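PDB 3CZ8: putative sporulation-specific glycosylase YdhD from Bacillus subtilis subsp. subtilis str. 168, which probably hydrolyses glycosidic bonds in polysaccharides during sporulation, through the glycosyl hydrolase family 18 domain that makes up this chain. Local coordinates for residues D227-Y232 / Q274-E279; P192-P197 / A261-P266; I180-W185 / T199-T204. The protein carries 1 engineered substitution. One frame throughout, in Å; residues are numbered along the deposited sequence. Where two conformers were deposited one is given.

Contact 1: D227-Y232 / Q274-E279; sequences DWIIPY and QGRTHE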
loop_
_atom_site.group_PDB
_atom_site.type_symbol
_atom_site.label_atom_id
_atom_site.label_comp_id
_atom_site.label_asym_id
_atom_site.label_seq_id
_atom_site.Cartn_x
_atom_site.Cartn_y
_atom_site.Cartn_z
ATOM N N ASP A 227 -14.295 4.726 -5.845
ATOM C CA ASP A 227 -14.652 5.534 -7.005
ATOM C C ASP A 227 -15.808 4.850 -7.730
ATOM O O ASP A 227 -15.610 3.834 -8.389
ATOM C CB ASP A 227 -13.437 5.641 -7.936
ATOM C CG ASP A 227 -13.578 6.735 -8.988
ATOM O OD1 ASP A 227 -12.529 7.242 -9.436
ATOM O OD2 ASP A 227 -14.711 7.100 -9.370
ATOM N N TRP A 228 -17.006 5.417 -7.600
ATOM C CA TRP A 228 -18.224 4.862 -8.207
ATOM C C TRP A 228 -18.641 5.667 -9.438
ATOM O O TRP A 228 -18.558 6.891 -9.430
ATOM C CB TRP A 228 -19.398 4.970 -7.232
ATOM C CG TRP A 228 -19.388 4.104 -6.006
ATOM C CD1 TRP A 228 -19.915 2.846 -5.890
ATOM C CD2 TRP A 228 -18.910 4.459 -4.702
ATOM N NE1 TRP A 228 -19.764 2.386 -4.608
ATOM C CE2 TRP A 228 -19.156 3.355 -3.853
ATOM C CE3 TRP A 228 -18.291 5.600 -4.168
ATOM C CZ2 TRP A 228 -18.803 3.355 -2.496
ATOM C CZ3 TRP A 228 -17.947 5.604 -2.817
ATOM C CH2 TRP A 228 -18.203 4.484 -1.997
ATOM N N ILE A 229 -19.123 4.988 -10.478
ATOM C CA ILE A 229 -19.808 5.680 -11.578
ATOM C C ILE A 229 -21.266 5.959 -11.174
ATOM O O ILE A 229 -22.046 5.021 -10.961
ATOM C CB ILE A 229 -19.736 4.895 -12.928
ATOM C CG1 ILE A 229 -18.329 4.956 -13.529
ATOM C CG2 ILE A 229 -20.711 5.471 -13.958
ATOM C CD1 ILE A 229 -17.551 3.662 -13.447
ATOM N N ILE A 230 -21.623 7.241 -11.044
ATOM C CA ILE A 230 -23.023 7.613 -10.781
ATOM C C ILE A 230 -23.863 7.549 -12.071
ATOM O O ILE A 230 -23.307 7.359 -13.155
ATOM C CB ILE A 230 -23.216 8.879 -9.892
ATOM C CG1 ILE A 230 -22.363 10.052 -10.368
ATOM C CG2 ILE A 230 -22.944 8.530 -8.434
ATOM C CD1 ILE A 230 -22.661 11.350 -9.625
ATOM N N PRO A 231 -25.175 7.824 -11.993
ATOM C CA PRO A 231 -26.191 6.821 -12.165
ATOM C C PRO A 231 -25.665 5.389 -11.948
ATOM O O PRO A 231 -25.176 4.733 -12.876
ATOM C CB PRO A 231 -26.727 7.156 -13.561
ATOM C CG PRO A 231 -26.539 8.794 -13.591
ATOM C CD PRO A 231 -25.796 9.129 -12.253
ATOM N N TYR A 232 -25.755 4.956 -10.688
ATOM C CA TYR A 232 -25.266 3.655 -10.226
ATOM C C TYR A 232 -25.991 2.485 -10.893
ATOM O O TYR A 232 -27.220 2.472 -10.999
ATOM C CB TYR A 232 -25.358 3.550 -8.694
ATOM C CG TYR A 232 -25.068 2.164 -8.143
ATOM C CD1 TYR A 232 -23.780 1.627 -8.196
ATOM C CD2 TYR A 232 -26.081 1.387 -7.578
ATOM C CE1 TYR A 232 -23.509 0.356 -7.700
ATOM C CE2 TYR A 232 -25.819 0.113 -7.080
ATOM C CZ TYR A 232 -24.530 -0.394 -7.143
ATOM O OH TYR A 232 -24.258 -1.653 -6.654
ATOM N N GLN A 274 -14.941 10.149 -21.061
ATOM C CA GLN A 274 -16.016 9.475 -21.783
ATOM C C GLN A 274 -17.384 10.017 -21.350
ATOM O O GLN A 274 -18.415 9.418 -21.650
ATOM C CB GLN A 274 -15.952 7.961 -21.563
ATOM C CG GLN A 274 -14.680 7.292 -22.068
ATOM C CD GLN A 274 -14.491 5.891 -21.517
ATOM O OE1 GLN A 274 -15.362 5.028 -21.660
ATOM N NE2 GLN A 274 -13.343 5.655 -20.888
ATOM N N GLY A 275 -17.383 11.144 -20.638
ATOM C CA GLY A 275 -18.618 11.810 -20.208
ATOM C C GLY A 275 -19.263 11.303 -18.922
ATOM O O GLY A 275 -20.087 12.004 -18.325
ATOM N N ARG A 276 -18.888 10.094 -18.501
ATOM C CA ARG A 276 -19.446 9.439 -17.307
ATOM C C ARG A 276 -19.095 10.173 -16.016
ATOM O O ARG A 276 -17.928 10.473 -15.754
ATOM C CB ARG A 276 -18.965 7.986 -17.203
ATOM C CG ARG A 276 -19.232 7.126 -18.437
ATOM C CD ARG A 276 -18.683 5.715 -18.256
ATOM N NE ARG A 276 -17.229 5.705 -18.090
ATOM C CZ ARG A 276 -16.514 4.648 -17.707
ATOM N NH1 ARG A 276 -17.110 3.493 -17.440
ATOM N NH2 ARG A 276 -15.197 4.746 -17.588
ATOM N N THR A 277 -20.115 10.466 -15.218
ATOM C CA THR A 277 -19.907 11.117 -13.934
ATOM C C THR A 277 -19.467 10.080 -12.899
ATOM O O THR A 277 -19.959 8.946 -12.884
ATOM C CB THR A 277 -21.163 11.880 -13.463
ATOM O OG1 THR A 277 -21.788 12.510 -14.586
ATOM C CG2 THR A 277 -20.794 12.952 -12.441
ATOM N N HIS A 278 -18.510 10.478 -12.065
ATOM C CA HIS A 278 -17.961 9.640 -11.017
ATOM C C HIS A 278 -18.192 10.291 -9.664
ATOM O O HIS A 278 -18.255 11.512 -9.571
ATOM C CB HIS A 278 -16.462 9.475 -11.212
ATOM C CG HIS A 278 -16.083 8.587 -12.352
ATOM N ND1 HIS A 278 -15.545 7.333 -12.165
ATOM C CD2 HIS A 278 -16.139 8.777 -13.689
ATOM C CE1 HIS A 278 -15.295 6.784 -13.340
ATOM N NE2 HIS A 278 -15.649 7.638 -14.283
ATOM N N GLU A 279 -18.306 9.472 -8.619
ATOM C CA GLU A 279 -18.394 9.960 -7.242
ATOM C C GLU A 279 -17.396 9.196 -6.380
ATOM O O GLU A 279 -17.359 7.961 -6.396
ATOM C CB GLU A 279 -19.814 9.802 -6.689
ATOM C CG GLU A 279 -20.028 10.430 -5.317
ATOM C CD GLU A 279 -21.495 10.477 -4.906
ATOM O OE1 GLU A 279 -21.821 9.994 -3.802
ATOM O OE2 GLU A 279 -22.323 11.005 -5.680
HETATM O O HOH W 1 -22.447 8.494 -15.928
#
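The His278 ring carries Ile229 on one face and Asp227 at its edge. Tyr270 also stacks with it. Ile229 CG1 sits over the face, offset toward the rim, 3.5 Å from His278 CE1, a CH-pi contact. At the edge, His278 ND1 donates to Asp227 OD2 over 2.9 Å. The bond is somewhat bent, 148° at the hydrogen. Carboxylate and ring planes are 75° apart, and the N-H comes from above the carboxylate plane. The Trp228 ring has Glu279 O at its edge, 3.4 Å from Trp228 CE3. The Arg276 guanidinium, salt-bridged to Asp272, has Ile229 over one face and Gln274 OE1 over the other.

Strands 225-229 and 277-281 pair here within a five-stranded antiparallel sheet. Its position in the chain is consistent with the alpha+beta insertion found in many family 18 enzymes. Trp228 and Glu279 form the hydrogen-bonded pair, with Glu279 N to Trp228 O at 2.7 Å. Ile229 and His278 form the non-hydrogen-bonded pair, their side chains on the opposite face of the sheet from those of Trp228 and Glu279. Water 1 links Ile230 O to Thr277 N.

Both ring nitrogens of His278 are tied, ND1 to Asp227 and NE2 to Asp272, which fixes the ring's rotation. Asp227 OD1 pairs with Arg249. An alanine in place of His278 would probably leave Asp227 OD2 without this N-H and Ile229 without a ring to rest on. Ile230 CG1 stands between the backbone N and the carbonyl carbon (chi1 49°), 3.8 Å from Thr277 CB. Ile230 CD1 reaches Thr277 CG2 at 3.7 Å.

Contact 2: P192-P197 / A261-P266; sequences PGPVAP and AEYQSP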
loop_
_atom_site.group_PDB
_atom_site.type_symbol
_atom_site.label_atom_id
_atom_site.label_comp_id
_atom_site.label_asym_id
_atom_site.label_seq_id
_atom_site.Cartn_x
_atom_site.Cartn_y
_atom_site.Cartn_z
ATOM N N PRO A 192 -22.831 4.575 -3.899
ATOM C CA PRO A 192 -21.909 5.587 -3.364
ATOM C C PRO A 192 -22.317 6.244 -2.050
ATOM O O PRO A 192 -23.489 6.552 -1.842
ATOM C CB PRO A 192 -21.841 6.636 -4.487
ATOM C CG PRO A 192 -22.982 6.306 -5.407
ATOM C CD PRO A 192 -23.121 4.834 -5.322
ATOM N N GLY A 193 -21.328 6.446 -1.181
ATOM C CA GLY A 193 -21.512 7.100 0.111
ATOM C C GLY A 193 -20.266 6.960 0.972
ATOM O O GLY A 193 -19.326 6.264 0.582
ATOM N N PRO A 194 -20.254 7.612 2.153
ATOM C CA PRO A 194 -19.091 7.635 3.046
ATOM C C PRO A 194 -18.694 6.251 3.535
ATOM O O PRO A 194 -19.550 5.477 3.965
ATOM C CB PRO A 194 -19.559 8.505 4.218
ATOM C CG PRO A 194 -21.047 8.466 4.155
ATOM C CD PRO A 194 -21.387 8.368 2.715
ATOM N N VAL A 195 -17.400 5.953 3.456
ATOM C CA VAL A 195 -16.866 4.652 3.844
ATOM C C VAL A 195 -16.992 4.409 5.354
ATOM O O VAL A 195 -17.321 3.305 5.798
ATOM C CB VAL A 195 -15.397 4.530 3.400
ATOM C CG1 VAL A 195 -14.779 3.284 3.952
ATOM C CG2 VAL A 195 -15.297 4.538 1.874
ATOM N N ALA A 196 -16.730 5.457 6.128
ATOM C CA ALA A 196 -16.790 5.385 7.578
ATOM C C ALA A 196 -17.406 6.664 8.144
ATOM O O ALA A 196 -16.700 7.490 8.741
ATOM C CB ALA A 196 -15.403 5.148 8.147
ATOM N N PRO A 197 -18.732 6.832 7.960
ATOM C CA PRO A 197 -19.376 8.049 8.449
ATOM C C PRO A 197 -19.307 8.117 9.971
ATOM O O PRO A 197 -19.481 7.093 10.643
ATOM C CB PRO A 197 -20.823 7.909 7.963
ATOM C CG PRO A 197 -21.026 6.465 7.721
ATOM C CD PRO A 197 -19.696 5.906 7.330
ATOM N N ALA A 261 -20.627 17.615 6.296
ATOM C CA ALA A 261 -20.694 18.056 7.686
ATOM C C ALA A 261 -21.305 16.967 8.565
ATOM O O ALA A 261 -20.820 16.711 9.671
ATOM C CB ALA A 261 -21.492 19.349 7.796
ATOM N N GLU A 262 -22.359 16.335 8.048
ATOM C CA GLU A 262 -23.065 15.248 8.723
ATOM C C GLU A 262 -22.160 14.033 8.924
ATOM O O GLU A 262 -22.053 13.499 10.031
ATOM C CB GLU A 262 -24.307 14.854 7.913
ATOM C CG GLU A 262 -25.196 13.788 8.555
ATOM C CD GLU A 262 -26.231 13.211 7.595
ATOM O OE1 GLU A 262 -26.702 12.079 7.837
ATOM O OE2 GLU A 262 -26.577 13.882 6.598
ATOM N N TYR A 263 -21.489 13.626 7.851
ATOM C CA TYR A 263 -20.718 12.392 7.840
ATOM C C TYR A 263 -19.274 12.551 8.315
ATOM O O TYR A 263 -18.649 11.564 8.716
ATOM C CB TYR A 263 -20.747 11.761 6.444
ATOM C CG TYR A 263 -22.131 11.388 5.940
ATOM C CD1 TYR A 263 -22.525 11.705 4.640
ATOM C CD2 TYR A 263 -23.039 10.710 6.757
ATOM C CE1 TYR A 263 -23.782 11.358 4.162
ATOM C CE2 TYR A 263 -24.302 10.362 6.290
ATOM C CZ TYR A 263 -24.667 10.690 4.993
ATOM O OH TYR A 263 -25.915 10.352 4.524
ATOM N N GLN A 264 -18.767 13.787 8.283
ATOM C CA GLN A 264 -17.340 14.095 8.511
ATOM C C GLN A 264 -16.436 13.241 7.607
ATOM O O GLN A 264 -15.508 12.569 8.072
ATOM C CB GLN A 264 -16.949 13.982 9.994
ATOM C CG GLN A 264 -17.633 14.992 10.912
ATOM C CD GLN A 264 -17.154 16.412 10.702
ATOM O OE1 GLN A 264 -15.958 16.696 10.788
ATOM N NE2 GLN A 264 -18.093 17.319 10.439
ATOM N N SER A 265 -16.756 13.260 6.315
ATOM C CA SER A 265 -16.085 12.451 5.307
ATOM C C SER A 265 -15.870 13.291 4.050
ATOM O O SER A 265 -16.797 13.980 3.605
ATOM C CB SER A 265 -16.926 11.217 4.970
ATOM O OG SER A 265 -17.192 10.446 6.127
ATOM N N PRO A 266 -14.645 13.261 3.484
ATOM C CA PRO A 266 -14.418 13.982 2.234
ATOM C C PRO A 266 -14.984 13.247 1.028
ATOM O O PRO A 266 -15.038 12.013 1.011
ATOM C CB PRO A 266 -12.893 14.066 2.147
ATOM C CG PRO A 266 -12.405 12.885 2.890
ATOM C CD PRO A 266 -13.417 12.599 3.965
HETATM O O HOH W 2 -15.794 8.118 5.748
#
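Pro194 lies over one face of the Tyr263 ring, and the two side chains are set at a slant to each other. The touching atom is Pro194 CG. Pro194 CG is 3.7 Å from the centroid of the Tyr263 ring and 19° off the ring normal, a CH-pi contact shifted toward the rim. Tyr263 CG is anti to its own carbonyl carbon (chi1 -61°), which starts the ring off toward the proline. Pro197 meets the same ring obliquely, with Pro197 CB 3.8 Å from Tyr263 CD2. Pro197 CA also makes a C-H...O contact with Tyr263 O, at 3.6 Å.

Ser265 meets Pro194 instead, with Ser265 OG 3.6 Å from Pro194 CB. Water 2 bridges the two segments, lying 2.8 Å from Ala196 N, whose N-H it accepts, and 2.7 Å from Ser265 OG.

The contact joins the loop after strand 177-181 to the turn that leads into strand 265-271. Pro197 is the N-cap of helix 198-208. Trp281, from strand 277-281, packs against Pro194, Tyr263 and Ser265. Ala196 O is bonded to Lys291 of helix 285-297.

No direct hydrogen bond crosses between 192-197 and 261-266. The prolines have no N-H to offer, and they meet the other segment through ring carbons. Cohesion therefore rests on proline-aromatic packing, with one water serving the buried N-H of Ala196.

Contact 3: I180-W185 / T199-T204; sequences IMAYDW and TEIRRT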
loop_
_atom_site.group_PDB
_atom_site.type_symbol
_atom_site.label_atom_id
_atom_site.label_comp_id
_atom_site.label_asym_id
_atom_site.label_seq_id
_atom_site.Cartn_x
_atom_site.Cartn_y
_atom_site.Cartn_z
ATOM N N ILE A 180 -12.131 -3.174 16.071
ATOM C CA ILE A 180 -13.400 -3.011 15.378
ATOM C C ILE A 180 -13.140 -2.395 14.025
ATOM O O ILE A 180 -12.607 -1.295 13.931
ATOM C CB ILE A 180 -14.413 -2.171 16.188
ATOM C CG1 ILE A 180 -14.759 -2.888 17.493
ATOM C CG2 ILE A 180 -15.684 -1.919 15.366
ATOM C CD1 ILE A 180 -15.515 -2.040 18.442
ATOM N N MET A 181 -13.498 -3.120 12.971
ATOM C CA MET A 181 -13.220 -2.662 11.620
ATOM C C MET A 181 -14.335 -1.736 11.145
ATOM O O MET A 181 -15.233 -2.140 10.402
ATOM C CB MET A 181 -12.961 -3.858 10.693
ATOM C CG MET A 181 -11.778 -4.755 11.137
ATOM S SD MET A 181 -10.121 -3.990 11.235
ATOM C CE MET A 181 -10.038 -3.401 12.880
ATOM N N ALA A 182 -14.261 -0.486 11.604
ATOM C CA ALA A 182 -15.332 0.493 11.428
ATOM C C ALA A 182 -15.228 1.227 10.091
ATOM O O ALA A 182 -14.887 2.414 10.040
ATOM C CB ALA A 182 -15.341 1.479 12.592
ATOM N N TYR A 183 -15.528 0.501 9.017
ATOM C CA TYR A 183 -15.508 1.032 7.652
ATOM C C TYR A 183 -16.308 0.120 6.739
ATOM O O TYR A 183 -16.802 -0.920 7.185
ATOM C CB TYR A 183 -14.068 1.185 7.122
ATOM C CG TYR A 183 -13.195 -0.043 7.258
ATOM C CD1 TYR A 183 -13.261 -1.079 6.329
ATOM C CD2 TYR A 183 -12.289 -0.161 8.308
ATOM C CE1 TYR A 183 -12.468 -2.210 6.457
ATOM C CE2 TYR A 183 -11.485 -1.287 8.437
ATOM C CZ TYR A 183 -11.582 -2.303 7.508
ATOM O OH TYR A 183 -10.791 -3.422 7.626
ATOM N N ASP A 184 -16.404 0.507 5.465
ATOM C CA ASP A 184 -17.151 -0.235 4.431
ATOM C C ASP A 184 -18.665 -0.248 4.640
ATOM O O ASP A 184 -19.344 -1.199 4.239
ATOM C CB ASP A 184 -16.604 -1.660 4.202
ATOM C CG ASP A 184 -15.374 -1.678 3.319
ATOM O OD1 ASP A 184 -14.925 -0.594 2.899
ATOM O OD2 ASP A 184 -14.859 -2.778 3.039
ATOM N N TRP A 185 -19.183 0.820 5.252
ATOM C CA TRP A 185 -20.622 1.088 5.272
ATOM C C TRP A 185 -21.118 1.332 3.852
ATOM O O TRP A 185 -22.255 1.008 3.513
ATOM C CB TRP A 185 -20.949 2.275 6.181
ATOM C CG TRP A 185 -21.188 1.865 7.606
ATOM C CD1 TRP A 185 -22.317 1.276 8.113
ATOM C CD2 TRP A 185 -20.278 1.997 8.704
ATOM N NE1 TRP A 185 -22.166 1.038 9.457
ATOM C CE2 TRP A 185 -20.924 1.468 9.847
ATOM C CE3 TRP A 185 -18.981 2.513 8.835
ATOM C CZ2 TRP A 185 -20.317 1.443 11.110
ATOM C CZ3 TRP A 185 -18.377 2.493 10.091
ATOM C CH2 TRP A 185 -19.046 1.957 11.211
ATOM N N THR A 199 -21.212 9.348 12.107
ATOM C CA THR A 199 -22.511 9.041 12.683
ATOM C C THR A 199 -22.636 7.547 12.999
ATOM O O THR A 199 -23.115 7.169 14.066
ATOM C CB THR A 199 -23.660 9.498 11.744
ATOM O OG1 THR A 199 -23.429 9.008 10.416
ATOM C CG2 THR A 199 -23.746 11.019 11.699
ATOM N N GLU A 200 -22.176 6.702 12.082
ATOM C CA GLU A 200 -22.238 5.260 12.291
ATOM C C GLU A 200 -21.137 4.739 13.226
ATOM O O GLU A 200 -21.314 3.713 13.884
ATOM C CB GLU A 200 -22.234 4.516 10.953
ATOM C CG GLU A 200 -23.445 4.781 10.063
ATOM C CD GLU A 200 -24.780 4.448 10.727
ATOM O OE1 GLU A 200 -24.923 3.341 11.299
ATOM O OE2 GLU A 200 -25.692 5.300 10.663
ATOM N N ILE A 201 -20.011 5.451 13.274
ATOM C CA ILE A 201 -18.915 5.154 14.202
ATOM C C ILE A 201 -19.376 5.414 15.638
ATOM O O ILE A 201 -19.121 4.601 16.534
ATOM C CB ILE A 201 -17.636 5.981 13.853
ATOM C CG1 ILE A 201 -17.021 5.483 12.541
ATOM C CG2 ILE A 201 -16.580 5.921 14.967
ATOM C CD1 ILE A 201 -16.024 6.444 11.954
ATOM N N ARG A 202 -20.062 6.543 15.826
ATOM C CA ARG A 202 -20.710 6.919 17.089
ATOM C C ARG A 202 -21.619 5.803 17.598
ATOM O O ARG A 202 -21.475 5.355 18.735
ATOM C CB ARG A 202 -21.528 8.200 16.889
ATOM C CG ARG A 202 -22.357 8.653 18.093
ATOM C CD ARG A 202 -21.633 9.710 18.902
ATOM N NE ARG A 202 -21.310 10.881 18.091
ATOM C CZ ARG A 202 -20.415 11.807 18.422
ATOM N NH1 ARG A 202 -19.735 11.711 19.563
ATOM N NH2 ARG A 202 -20.195 12.831 17.604
ATOM N N ARG A 203 -22.535 5.359 16.736
ATOM C CA ARG A 203 -23.463 4.268 17.036
ATOM C C ARG A 203 -22.756 2.951 17.351
ATOM O O ARG A 203 -23.169 2.238 18.264
ATOM C CB ARG A 203 -24.442 4.063 15.879
ATOM C CG ARG A 203 -25.590 5.048 15.835
ATOM C CD ARG A 203 -26.312 4.966 14.499
ATOM N NE ARG A 203 -27.417 5.920 14.408
ATOM C CZ ARG A 203 -27.301 7.182 13.995
ATOM N NH1 ARG A 203 -26.122 7.673 13.628
ATOM N NH2 ARG A 203 -28.374 7.960 13.951
ATOM N N THR A 204 -21.701 2.643 16.590
ATOM C CA THR A 204 -20.886 1.438 16.799
ATOM C C THR A 204 -20.234 1.456 18.179
ATOM O O THR A 204 -20.315 0.469 18.914
ATOM C CB THR A 204 -19.800 1.284 15.700
ATOM O OG1 THR A 204 -20.432 1.217 14.417
ATOM C CG2 THR A 204 -18.968 0.020 15.910
HETATM O O HOH W 3 -24.558 0.328 10.837
#
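Trp185 is met twice by Glu200, once over its face and once through a water at its edge. Glu200 CB lies over the six-membered ring, 3.5 Å from Trp185 CE2. The line from CB to the ring centroid is 22° off the normal, so this is a CH-pi contact. The glutamate chain then bends at chi2 (-57°), which brings CD round. Water 3 sits in the plane of the indole. It accepts from Trp185 NE1 at 2.9 Å and donates to Glu200 OE1 at 3.1 Å. Ring and carboxylate planes are 65° apart.

Thr204 OG1 lies at the edge of the same ring, 3.3 Å from Trp185 CZ2. Thr204 OG1 donates to Glu200 O over 2.7 Å. Thr204 N binds that carbonyl too, from the opposite face of its plane. The oxygen is thus held by two donors, and the hydroxyl has a fixed direction.

The remaining contacts are apolar. Ile201 CG1 reaches Trp185 CZ3 at 4.1 Å and also meets Ala182 CB. Ile180 CG2 and Thr204 CG2 are 3.9 Å apart, their side chains running past each other in opposite directions. Lys291 and Ile294 of helix 285-297 also pack on Ile201.

Met181 and Ala182 each centre an inverse gamma turn as the strand ends. The run Met181-Ala182-Tyr183-Asp184 matches the Met-X-Tyr-Asp motif of family 18 enzymes. The side chain of Ile180 is about 12 Å from that of Glu120, the predicted proton donor. Strand 177-181, helix 198-208 and the parallel strand 217-220 form a beta-alpha-beta unit of the TIM barrel, and this contact packs its first strand and following loop on the helix.

In the fold
From the N terminus, contact 3 opens first, at strand 177-181, and closes the short loop to helix 198-208. Contact 2 starts inside that loop, at 192-197, and closes only at 261-266, so the two cross. Contact 1 opens at 227-232, after contact 3 has closed. It closes at 274-279, beyond 261-266, and so crosses contact 2. Contacts 1 and 3 are in series and do not touch; their nearest atoms are about 7 Å apart. Contact 2 lies against both: Pro192 packs on Trp228, and Val195 O probably bonds Trp185 N. The barrel unit is thereby tied to the five-stranded antiparallel sheet.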